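Local coordinates for protein pyocyanin demethylase (Mycobacterium fortuitum subsp. fortuitum DSM 46621 = ATCC 6841, PDB 5K21) that degrades the phenazine pyocyanin by a tautomerizing demethylation, binding the 1-hydroxyphenazine product in a trimeric, calcium-carrying beta barrel, at residues B[33-36]-B[37-40]. Sequence-based numbering, arbitrary orientation.
With CA (calcium ion), chain G; 6QF (phenazin-1-ol), chain F.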
loop_
_atom_site.group_PDB
_atom_site.type_symbol
_atom_site.label_atom_id
_atom_site.label_comp_id
_atom_site.label_asym_id
_atom_site.label_seq_id
_atom_site.Cartn_x
_atom_site.Cartn_y
_atom_site.Cartn_z
ATOM N N GLY B 33 -17.137 -15.594 -6.246
ATOM C CA GLY B 33 -16.579 -16.409 -5.195
ATOM C C GLY B 33 -15.150 -16.009 -4.865
ATOM O O GLY B 33 -14.480 -15.257 -5.584
ATOM N N MET B 34 -14.674 -16.525 -3.743
ATOM C CA MET B 34 -13.379 -16.096 -3.237
ATOM C C MET B 34 -12.285 -16.617 -4.166
ATOM O O MET B 34 -12.168 -17.830 -4.381
ATOM C CB MET B 34 -13.176 -16.618 -1.818
ATOM C CG MET B 34 -12.224 -15.777 -0.991
ATOM S SD MET B 34 -12.024 -16.416 0.687
ATOM C CE MET B 34 -13.710 -16.418 1.293
ATOM N N ASP B 35 -11.484 -15.709 -4.718
ATOM C CA ASP B 35 -10.365 -16.117 -5.561
ATOM C C ASP B 35 -9.338 -14.995 -5.552
ATOM O O ASP B 35 -9.592 -13.897 -5.039
ATOM C CB ASP B 35 -10.812 -16.478 -6.997
ATOM C CG ASP B 35 -11.283 -15.270 -7.826
ATOM O OD1 ASP B 35 -11.824 -14.322 -7.246
ATOM O OD2 ASP B 35 -11.119 -15.285 -9.082
ATOM N N VAL B 36 -8.163 -15.294 -6.108
ATOM C CA VAL B 36 -7.116 -14.290 -6.221
ATOM C C VAL B 36 -7.705 -13.037 -6.836
ATOM O O VAL B 36 -8.490 -13.103 -7.792
ATOM C CB VAL B 36 -5.932 -14.829 -7.048
ATOM C CG1 VAL B 36 -6.372 -15.254 -8.431
ATOM C CG2 VAL B 36 -4.838 -13.787 -7.141
ATOM N N GLY B 37 -7.378 -11.885 -6.233
ATOM C CA GLY B 37 -7.798 -10.598 -6.745
ATOM C C GLY B 37 -8.987 -10.001 -6.044
ATOM O O GLY B 37 -9.327 -8.843 -6.311
ATOM N N ASP B 38 -9.648 -10.746 -5.175
ATOM C CA ASP B 38 -10.701 -10.127 -4.414
ATOM C C ASP B 38 -10.073 -9.163 -3.422
ATOM O O ASP B 38 -8.863 -9.196 -3.159
ATOM C CB ASP B 38 -11.564 -11.190 -3.736
ATOM C CG ASP B 38 -12.371 -12.000 -4.740
ATOM O OD1 ASP B 38 -12.530 -11.533 -5.883
ATOM O OD2 ASP B 38 -12.878 -13.077 -4.404
ATOM N N MET B 39 -10.903 -8.289 -2.872
ATOM C CA MET B 39 -10.367 -7.222 -2.042
ATOM C C MET B 39 -11.398 -6.753 -1.041
ATOM O O MET B 39 -12.588 -6.661 -1.358
ATOM C CB MET B 39 -9.937 -6.085 -2.968
ATOM C CG MET B 39 -9.400 -4.853 -2.347
ATOM S SD MET B 39 -9.270 -3.626 -3.663
ATOM C CE MET B 39 -8.588 -4.546 -5.008
ATOM N N ASP B 40 -10.932 -6.452 0.164
ATOM C CA ASP B 40 -11.756 -5.843 1.194
ATOM C C ASP B 40 -11.206 -4.469 1.503
ATOM O O ASP B 40 -9.995 -4.306 1.673
ATOM C CB ASP B 40 -11.764 -6.663 2.475
ATOM C CG ASP B 40 -12.406 -8.010 2.310
ATOM O OD1 ASP B 40 -13.038 -8.281 1.259
ATOM O OD2 ASP B 40 -12.260 -8.813 3.254
HETATM CA CA CA G . -13.880 -13.373 -6.747
HETATM C C4 6QF F . -10.514 -6.839 7.358
HETATM C C5 6QF F . -11.483 -7.315 6.348
HETATM C C6 6QF F . -12.813 -7.029 6.412
HETATM C C10 6QF F . -8.898 -5.838 9.348
HETATM C C13 6QF F . -6.648 -5.621 10.303
HETATM C C15 6QF F . -6.933 -6.888 8.302
HETATM C C1 6QF F . -13.318 -6.226 7.487
HETATM C C2 6QF F . -12.481 -5.765 8.430
HETATM C C3 6QF F . -11.045 -6.030 8.434
HETATM N N7 6QF F . -10.228 -5.555 9.401
HETATM N N8 6QF F . -9.186 -7.131 7.306
HETATM C C9 6QF F . -8.364 -6.637 8.283
HETATM C C11 6QF F . -7.957 -5.354 10.346
HETATM C C14 6QF F . -6.116 -6.414 9.247
HETATM O O19 6QF F . -10.980 -8.068 5.350
#
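Asp38 lays its carboxylate across that of Asp35, the two planes 60° apart, with OD1 of Asp38 3.2 Å from OD1 of Asp35. Two anionic groups can sit so close because both grip the same calcium ion: Asp38 chelates it with both oxygens, OD1 at 2.4 Å and OD2 at 2.6 Å, whereas Asp35 offers only OD1, at 2.3 Å. Gly33, whose positive phi suits a residue without CB, adds its carbonyl O, and Asp28 OD1 with the carbonyls of Phe29 and Lys31 completes the protein ligands. Asp38 OD2 does double duty, since the backbone N of Asp35 donates a hydrogen bond to it from above the carboxylate plane, at 3.0 Å, which probably eases the crowding of negative charge. In Asp38, chi1 of -68° places CG beside the backbone N and brings the carboxylate back toward the Asp35 end of the turn that Asp38 closes. This is a type II beta turn in the loop between strands 13-27 and 39-48 of the allene oxide cyclase-like barrel, with Asp38 N donating to Asp35 O at 3.2 Å. Gly37, having no CB, takes the positive phi of +100° at the third position without crowding Val36 O; its own carbonyl accepts a hydrogen bond from His27 NE2 of a second subunit. Val36, at the second position, packs on Ile41 of that same subunit. Just beyond the turn, in strand 39-48, Met39 meets Met39 of both other subunits and Asp40 OD2 accepts a hydrogen bond from hydroxyl O19 of phenazin-1-ol at 2.6 Å, a ligand also hydrogen-bonded to His93 NE2.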